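CBS domain protein/ACT domain protein (Thermotoga maritima, PDB 1VR9) is of unknown function but combines a pair of CBS domains with an ACT domain, and may be linked to magnesium binding or transport. Local coordinates at residues V59-D64 / H101-L106; D89-A94 / H122-A127. All coordinates share one frame; numbering follows the deposited sequence.

Contact 1 (V59-D64 / H101-L106); sequences VVNKED and HQEPYL
N61 and E103 bring an amide and a carboxylate together at the surface, their side chains crossing at about a right angle and the two planes turned 49° apart. As modelled, OD1 of N61 lies 3.2 Å from OE2 of E103. The amide is probably turned over, so this approach may in fact be a hydrogen bond from its NH2 group. E103 reaches across because its chain bends at chi2 (-71°), which carries CD toward strand 56-61. These two residues are partly exposed and meet closely, whereas the buried V59 also points this way but its CG2 stops 4.7 Å from CD of E103, a loose approach. V59 touches E46 with its side chain, and its backbone is bonded to S79. The contact thus bridges the two halves of a tandem CBS module: the end of strand 56-61 in the first CBS domain faces the turn that leads into strand 105-109 of the second. E46, of strand 46-50, touches P104 as well and accepts a hydrogen bond at OE1 from N of Y105, with OE1 of E103 close by. Two carboxylates this near would probably favour protonation of one of them. An inverse gamma turn centred on Q102 leads into E103.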
ATOM      1  N   VAL A  59       6.228   1.773   0.623  1.00 25.59           N
ATOM      2  CA  VAL A  59       5.202   2.780   0.730  1.00 26.30           C
ATOM      3  C   VAL A  59       5.886   4.107   1.048  1.00 26.90           C
ATOM      4  O   VAL A  59       6.980   4.118   1.618  1.00 28.17           O
ATOM      5  CB  VAL A  59       4.161   2.407   1.826  1.00 27.33           C
ATOM      6  CG1 VAL A  59       3.636   0.984   1.633  1.00 27.72           C
ATOM      7  CG2 VAL A  59       4.749   2.543   3.178  1.00 27.83           C
ATOM      8  N   VAL A  60       5.258   5.203   0.654  1.00 27.04           N
ATOM      9  CA  VAL A  60       5.674   6.545   1.062  1.00 27.67           C
ATOM     10  C   VAL A  60       4.655   7.079   2.060  1.00 27.98           C
ATOM     11  O   VAL A  60       3.456   7.029   1.811  1.00 27.16           O
ATOM     12  CB  VAL A  60       5.778   7.509  -0.131  1.00 28.22           C
ATOM     13  CG1 VAL A  60       6.078   8.918   0.321  1.00 29.97           C
ATOM     14  CG2 VAL A  60       6.862   7.033  -1.056  1.00 29.29           C
ATOM     15  N   ASN A  61       5.155   7.537   3.203  1.00 28.39           N
ATOM     16  CA  ASN A  61       4.324   8.182   4.243  1.00 28.45           C
ATOM     17  C   ASN A  61       4.363   9.707   4.038  1.00 27.90           C
ATOM     18  O   ASN A  61       5.439  10.276   3.886  1.00 26.39           O
ATOM     19  CB  ASN A  61       4.867   7.828   5.634  1.00 29.73           C
ATOM     20  CG  ASN A  61       4.889   6.325   5.892  1.00 32.38           C
ATOM     21  OD1 ASN A  61       3.847   5.703   6.114  1.00 38.75           O
ATOM     22  ND2 ASN A  61       6.072   5.743   5.864  1.00 38.82           N
ATOM     23  N   LYS A  62       3.198  10.360   4.041  1.00 28.25           N
ATOM     24  CA  LYS A  62       3.072  11.817   3.803  1.00 28.39           C
ATOM     25  C   LYS A  62       3.999  12.682   4.648  1.00 28.86           C
ATOM     26  O   LYS A  62       4.548  13.664   4.161  1.00 28.15           O
ATOM     27  CB  LYS A  62       1.608  12.269   4.027  1.00 28.51           C
ATOM     28  CG  LYS A  62       1.335  13.746   3.759  1.00 28.24           C
ATOM     29  CD  LYS A  62      -0.171  14.001   3.674  1.00 28.15           C
ATOM     30  CE  LYS A  62      -0.512  15.471   3.493  1.00 30.07           C
ATOM     31  NZ  LYS A  62      -1.976  15.706   3.599  1.00 29.68           N
ATOM     32  N   GLU A  63       4.156  12.314   5.923  1.00 28.80           N
ATOM     33  CA  GLU A  63       4.968  13.084   6.871  1.00 29.77           C
ATOM     34  C   GLU A  63       6.421  13.188   6.412  1.00 28.93           C
ATOM     35  O   GLU A  63       7.089  14.194   6.671  1.00 28.55           O
ATOM     36  CB  GLU A  63       4.915  12.447   8.273  1.00 29.80           C
ATOM     37  CG  GLU A  63       5.569  11.058   8.323  1.00 33.10           C
ATOM     38  CD  GLU A  63       5.582  10.409   9.704  1.00 33.54           C
ATOM     39  OE1 GLU A  63       5.256  11.068  10.724  1.00 39.48           O
ATOM     40  OE2 GLU A  63       5.937   9.205   9.757  1.00 40.45           O
ATOM     41  N   ASP A  64       6.890  12.150   5.720  1.00 28.20           N
ATOM     42  CA  ASP A  64       8.251  12.108   5.190  1.00 28.76           C
ATOM     43  C   ASP A  64       8.508  13.066   4.001  1.00 28.27           C
ATOM     44  O   ASP A  64       9.660  13.277   3.613  1.00 28.02           O
ATOM     45  CB  ASP A  64       8.612  10.664   4.808  1.00 28.67           C
ATOM     46  CG  ASP A  64       8.752   9.750   6.024  1.00 31.87           C
ATOM     47  OD1 ASP A  64       8.912  10.268   7.158  1.00 34.00           O
ATOM     48  OD2 ASP A  64       8.714   8.513   5.851  1.00 35.12           O
ATOM     49  N   HIS A 101       2.061  -2.711  11.271  1.00 24.87           N
ATOM     50  CA  HIS A 101       1.892  -1.343  10.773  1.00 25.39           C
ATOM     51  C   HIS A 101       0.439  -1.048  10.386  1.00 24.38           C
ATOM     52  O   HIS A 101      -0.113  -1.680   9.463  1.00 24.15           O
ATOM     53  CB  HIS A 101       2.781  -1.146   9.546  1.00 25.85           C
ATOM     54  CG  HIS A 101       4.228  -1.459   9.787  1.00 26.67           C
ATOM     55  ND1 HIS A 101       5.063  -0.631  10.503  1.00 28.18           N
ATOM     56  CD2 HIS A 101       4.988  -2.499   9.377  1.00 28.04           C
ATOM     57  CE1 HIS A 101       6.273  -1.159  10.542  1.00 28.48           C
ATOM     58  NE2 HIS A 101       6.261  -2.290   9.860  1.00 29.16           N
ATOM     59  N   GLN A 102      -0.188  -0.072  11.050  1.00 24.56           N
ATOM     60  CA  GLN A 102      -1.618   0.223  10.786  1.00 24.68           C
ATOM     61  C   GLN A 102      -1.820   1.202   9.614  1.00 24.84           C
ATOM     62  O   GLN A 102      -2.425   2.282   9.750  1.00 25.71           O
ATOM     63  CB  GLN A 102      -2.319   0.737  12.043  1.00 24.70           C
ATOM     64  CG  GLN A 102      -2.372  -0.272  13.195  1.00 22.23           C
ATOM     65  CD  GLN A 102      -1.168  -0.223  14.103  1.00 24.14           C
ATOM     66  OE1 GLN A 102      -0.865   0.801  14.717  1.00 25.20           O
ATOM     67  NE2 GLN A 102      -0.482  -1.359  14.225  1.00 23.99           N
ATOM     68  N   GLU A 103      -1.327   0.819   8.456  1.00 24.77           N
ATOM     69  CA  GLU A 103      -1.410   1.642   7.266  1.00 25.15           C
ATOM     70  C   GLU A 103      -2.806   1.443   6.700  1.00 24.74           C
ATOM     71  O   GLU A 103      -3.386   0.375   6.883  1.00 25.93           O
ATOM     72  CB  GLU A 103      -0.372   1.175   6.240  1.00 25.82           C
ATOM     73  CG  GLU A 103       1.084   1.370   6.625  1.00 28.50           C
ATOM     74  CD  GLU A 103       1.528   2.813   6.620  1.00 35.15           C
ATOM     75  OE1 GLU A 103       0.963   3.634   5.862  1.00 38.62           O
ATOM     76  OE2 GLU A 103       2.440   3.143   7.418  1.00 38.65           O
ATOM     77  N   PRO A 104      -3.363   2.454   6.022  1.00 24.18           N
ATOM     78  CA  PRO A 104      -4.696   2.293   5.407  1.00 24.08           C
ATOM     79  C   PRO A 104      -4.810   1.305   4.259  1.00 24.24           C
ATOM     80  O   PRO A 104      -5.933   0.879   3.956  1.00 24.52           O
ATOM     81  CB  PRO A 104      -5.014   3.693   4.899  1.00 23.65           C
ATOM     82  CG  PRO A 104      -3.756   4.378   4.788  1.00 24.91           C
ATOM     83  CD  PRO A 104      -2.856   3.825   5.839  1.00 24.54           C
ATOM     84  N   TYR A 105      -3.690   1.004   3.597  1.00 23.21           N
ATOM     85  CA  TYR A 105      -3.643   0.071   2.495  1.00 23.41           C
ATOM     86  C   TYR A 105      -2.460  -0.880   2.607  1.00 23.26           C
ATOM     87  O   TYR A 105      -1.304  -0.445   2.765  1.00 23.59           O
ATOM     88  CB  TYR A 105      -3.577   0.806   1.155  1.00 24.38           C
ATOM     89  CG  TYR A 105      -4.721   1.737   0.916  1.00 24.67           C
ATOM     90  CD1 TYR A 105      -5.873   1.290   0.299  1.00 25.02           C
ATOM     91  CD2 TYR A 105      -4.641   3.084   1.263  1.00 25.98           C
ATOM     92  CE1 TYR A 105      -6.940   2.149   0.047  1.00 28.00           C
ATOM     93  CE2 TYR A 105      -5.702   3.945   1.024  1.00 27.80           C
ATOM     94  CZ  TYR A 105      -6.839   3.479   0.410  1.00 26.78           C
ATOM     95  OH  TYR A 105      -7.893   4.354   0.174  1.00 30.19           O
ATOM     96  N   LEU A 106      -2.767  -2.171   2.574  1.00 22.36           N
ATOM     97  CA  LEU A 106      -1.783  -3.244   2.640  1.00 22.33           C
ATOM     98  C   LEU A 106      -1.492  -3.764   1.209  1.00 22.33           C
ATOM     99  O   LEU A 106      -2.400  -4.240   0.496  1.00 21.54           O
ATOM    100  CB  LEU A 106      -2.289  -4.374   3.545  1.00 22.48           C
ATOM    101  CG  LEU A 106      -1.506  -5.680   3.556  1.00 22.31           C
ATOM    102  CD1 LEU A 106      -0.100  -5.491   4.072  1.00 24.16           C
ATOM    103  CD2 LEU A 106      -2.221  -6.713   4.395  1.00 22.07           C
TER

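Contact 2 (D89-A94 / H122-A127); sequences DNITHA and HDFLEA
F124 reaches from helix 121-130 to the first turn of helix 91-100, where I91 and A94 meet the CD1-CE1 side of its ring. The apolar contacts carry most of the junction. CG1 of I91 lies 4.0 Å from CD1 of F124 and 4.1 Å from CB of A127, so this one methylene touches residues a helical turn apart on the opposing helix. It is placed there by a first torsion of -161°, anti to the backbone N. A94 adds its methyl group, with CB 4.0 Å from CE1 of F124, approaching the ring obliquely. All four residues are buried, and the small A94 and A127 are consistent with the close approach of the backbones, CA of I91 and CA of F124 being 7.5 Å apart.

One polar atom joins this apolar patch. The carbonyl O of I91 meets the ring of F124 at its edge, 3.5 Å from CE1, and also accepts a weak backbone bond from N of A94. A leucine in place of F124 has no ring edge to set against the I91 carbonyl and would probably leave A94 and CG1 of I91 less closely packed.

Within helix 121-130, outside the packed patch, ND1 of H122 donates to OD1 of D123 at 3.0 Å, nearly in the imidazole plane and on the anti side of the carboxylate.

Both helices belong to the second CBS domain. The ring of F124 also meets that of F98, further along helix 91-100, with planes at about 45°, while W18 from the N-terminal loop touches I91 and A127, and S120, at the end of strand 115-120, bonds through OG to N of D123.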
ATOM      1  N   ASP A  89      -2.654 -15.820   0.295  1.00 27.43           N
ATOM      2  CA  ASP A  89      -2.696 -15.862   1.760  1.00 27.74           C
ATOM      3  C   ASP A  89      -4.133 -15.797   2.288  1.00 28.59           C
ATOM      4  O   ASP A  89      -5.074 -15.387   1.595  1.00 27.91           O
ATOM      5  CB  ASP A  89      -1.885 -14.716   2.390  1.00 27.96           C
ATOM      6  CG  ASP A  89      -0.386 -14.877   2.200  1.00 29.71           C
ATOM      7  OD1 ASP A  89       0.069 -16.008   1.886  1.00 30.61           O
ATOM      8  OD2 ASP A  89       0.336 -13.862   2.350  1.00 28.86           O
ATOM      9  N   ASN A  90      -4.272 -16.205   3.538  1.00 29.35           N
ATOM     10  CA  ASN A  90      -5.527 -16.077   4.253  1.00 30.77           C
ATOM     11  C   ASN A  90      -5.657 -14.663   4.774  1.00 31.31           C
ATOM     12  O   ASN A  90      -4.670 -14.049   5.206  1.00 31.52           O
ATOM     13  CB  ASN A  90      -5.568 -17.062   5.420  1.00 30.72           C
ATOM     14  CG  ASN A  90      -5.537 -18.502   4.968  1.00 32.47           C
ATOM     15  OD1 ASN A  90      -6.276 -18.900   4.063  1.00 34.56           O
ATOM     16  ND2 ASN A  90      -4.679 -19.302   5.603  1.00 34.31           N
ATOM     17  N   ILE A  91      -6.879 -14.136   4.760  1.00 32.02           N
ATOM     18  CA  ILE A  91      -7.113 -12.790   5.259  1.00 32.49           C
ATOM     19  C   ILE A  91      -6.687 -12.669   6.740  1.00 32.37           C
ATOM     20  O   ILE A  91      -6.219 -11.621   7.169  1.00 33.24           O
ATOM     21  CB  ILE A  91      -8.591 -12.342   4.991  1.00 32.75           C
ATOM     22  CG1 ILE A  91      -8.728 -10.821   5.065  1.00 32.82           C
ATOM     23  CG2 ILE A  91      -9.544 -13.063   5.931  1.00 32.96           C
ATOM     24  CD1 ILE A  91      -7.921 -10.050   4.032  1.00 33.25           C
ATOM     25  N   THR A  92      -6.788 -13.761   7.502  1.00 32.32           N
ATOM     26  CA  THR A  92      -6.240 -13.830   8.858  1.00 31.63           C
ATOM     27  C   THR A  92      -4.738 -13.504   8.943  1.00 31.18           C
ATOM     28  O   THR A  92      -4.272 -12.998   9.958  1.00 31.58           O
ATOM     29  CB  THR A  92      -6.503 -15.209   9.522  1.00 31.94           C
ATOM     30  OG1 THR A  92      -6.011 -16.257   8.679  1.00 33.07           O
ATOM     31  CG2 THR A  92      -7.988 -15.413   9.757  1.00 32.00           C
ATOM     32  N   HIS A  93      -3.978 -13.796   7.886  1.00 29.93           N
ATOM     33  CA  HIS A  93      -2.563 -13.431   7.832  1.00 29.11           C
ATOM     34  C   HIS A  93      -2.330 -11.910   7.749  1.00 28.34           C
ATOM     35  O   HIS A  93      -1.382 -11.387   8.337  1.00 28.10           O
ATOM     36  CB  HIS A  93      -1.879 -14.092   6.638  1.00 29.32           C
ATOM     37  CG  HIS A  93      -0.416 -13.796   6.557  1.00 30.05           C
ATOM     38  ND1 HIS A  93       0.450 -14.043   7.600  1.00 32.42           N
ATOM     39  CD2 HIS A  93       0.330 -13.260   5.566  1.00 31.22           C
ATOM     40  CE1 HIS A  93       1.670 -13.677   7.252  1.00 30.76           C
ATOM     41  NE2 HIS A  93       1.625 -13.200   6.021  1.00 31.96           N
ATOM     42  N   ALA A  94      -3.211 -11.211   7.036  1.00 26.71           N
ATOM     43  CA  ALA A  94      -3.186  -9.752   6.973  1.00 26.03           C
ATOM     44  C   ALA A  94      -3.274  -9.119   8.375  1.00 24.82           C
ATOM     45  O   ALA A  94      -2.759  -8.026   8.596  1.00 23.85           O
ATOM     46  CB  ALA A  94      -4.323  -9.241   6.096  1.00 26.23           C
ATOM     47  N   HIS A 122      -9.995  -0.711   5.937  1.00 22.91           N
ATOM     48  CA  HIS A 122     -11.451  -0.734   6.057  1.00 22.94           C
ATOM     49  C   HIS A 122     -11.993  -2.086   5.627  1.00 22.11           C
ATOM     50  O   HIS A 122     -12.764  -2.712   6.345  1.00 20.91           O
ATOM     51  CB  HIS A 122     -12.061   0.377   5.203  1.00 23.15           C
ATOM     52  CG  HIS A 122     -13.548   0.319   5.098  1.00 25.13           C
ATOM     53  ND1 HIS A 122     -14.190  -0.359   4.085  1.00 26.31           N
ATOM     54  CD2 HIS A 122     -14.520   0.851   5.872  1.00 26.04           C
ATOM     55  CE1 HIS A 122     -15.499  -0.236   4.239  1.00 25.38           C
ATOM     56  NE2 HIS A 122     -15.730   0.499   5.313  1.00 25.99           N
ATOM     57  N   ASP A 123     -11.589  -2.539   4.436  1.00 21.73           N
ATOM     58  CA  ASP A 123     -12.105  -3.811   3.899  1.00 22.37           C
ATOM     59  C   ASP A 123     -11.657  -5.012   4.737  1.00 22.25           C
ATOM     60  O   ASP A 123     -12.420  -5.962   4.932  1.00 22.53           O
ATOM     61  CB  ASP A 123     -11.708  -3.974   2.427  1.00 22.64           C
ATOM     62  CG  ASP A 123     -12.475  -3.029   1.509  1.00 24.92           C
ATOM     63  OD1 ASP A 123     -13.397  -2.325   1.986  1.00 23.88           O
ATOM     64  OD2 ASP A 123     -12.175  -2.996   0.294  1.00 26.15           O
ATOM     65  N   PHE A 124     -10.444  -4.963   5.264  1.00 22.54           N
ATOM     66  CA  PHE A 124     -10.018  -5.963   6.236  1.00 22.40           C
ATOM     67  C   PHE A 124     -10.930  -6.035   7.457  1.00 21.93           C
ATOM     68  O   PHE A 124     -11.282  -7.121   7.908  1.00 21.39           O
ATOM     69  CB  PHE A 124      -8.583  -5.705   6.675  1.00 23.10           C
ATOM     70  CG  PHE A 124      -8.126  -6.562   7.814  1.00 23.01           C
ATOM     71  CD1 PHE A 124      -7.759  -7.889   7.608  1.00 24.31           C
ATOM     72  CD2 PHE A 124      -8.007  -6.029   9.084  1.00 25.29           C
ATOM     73  CE1 PHE A 124      -7.319  -8.668   8.654  1.00 26.87           C
ATOM     74  CE2 PHE A 124      -7.578  -6.814  10.144  1.00 27.18           C
ATOM     75  CZ  PHE A 124      -7.241  -8.137   9.922  1.00 25.76           C
ATOM     76  N   LEU A 125     -11.305  -4.889   8.021  1.00 21.89           N
ATOM     77  CA  LEU A 125     -12.217  -4.888   9.151  1.00 22.10           C
ATOM     78  C   LEU A 125     -13.587  -5.449   8.780  1.00 22.46           C
ATOM     79  O   LEU A 125     -14.200  -6.136   9.578  1.00 22.14           O
ATOM     80  CB  LEU A 125     -12.337  -3.488   9.752  1.00 22.12           C
ATOM     81  CG  LEU A 125     -11.009  -3.006  10.357  1.00 20.70           C
ATOM     82  CD1 LEU A 125     -11.180  -1.557  10.846  1.00 22.18           C
ATOM     83  CD2 LEU A 125     -10.522  -3.896  11.518  1.00 24.85           C
ATOM     84  N   GLU A 126     -14.054  -5.139   7.573  1.00 22.80           N
ATOM     85  CA  GLU A 126     -15.307  -5.688   7.056  1.00 23.45           C
ATOM     86  C   GLU A 126     -15.234  -7.211   6.961  1.00 23.01           C
ATOM     87  O   GLU A 126     -16.248  -7.901   7.223  1.00 22.84           O
ATOM     88  CB  GLU A 126     -15.615  -5.051   5.695  1.00 23.11           C
ATOM     89  CG  GLU A 126     -16.992  -5.353   5.115  1.00 25.08           C
ATOM     90  CD  GLU A 126     -17.312  -4.434   3.941  1.00 26.78           C
ATOM     91  OE1 GLU A 126     -16.358  -3.860   3.361  1.00 33.63           O
ATOM     92  OE2 GLU A 126     -18.501  -4.292   3.600  1.00 33.70           O
ATOM     93  N   ALA A 127     -14.063  -7.742   6.593  1.00 23.74           N
ATOM     94  CA  ALA A 127     -13.852  -9.192   6.594  1.00 24.85           C
ATOM     95  C   ALA A 127     -14.053  -9.755   7.996  1.00 25.60           C
ATOM     96  O   ALA A 127     -14.740 -10.747   8.162  1.00 25.21           O
ATOM     97  CB  ALA A 127     -12.495  -9.557   6.090  1.00 25.26           C
TER

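Overall arrangement
The centres of contacts 1 and 2 lie about 17 Å apart, and their segments alternate along the chain: 59-64, 89-94, 101-106, 122-127. Contact 1 spans the two CBS domains near the middle of the modelled chain, whereas contact 2 pairs two helices inside the second domain, farther from the centre. They are joined by the succession of helix 91-100 and strand 105-109: L106, on the strand, places CD2 3.7 Å from CB of A94 on the helix. Strand 105-109 lies in the middle of the sheet formed with 85-86 and 115-120, and so connects the helical packing of the second domain with its interface to the first.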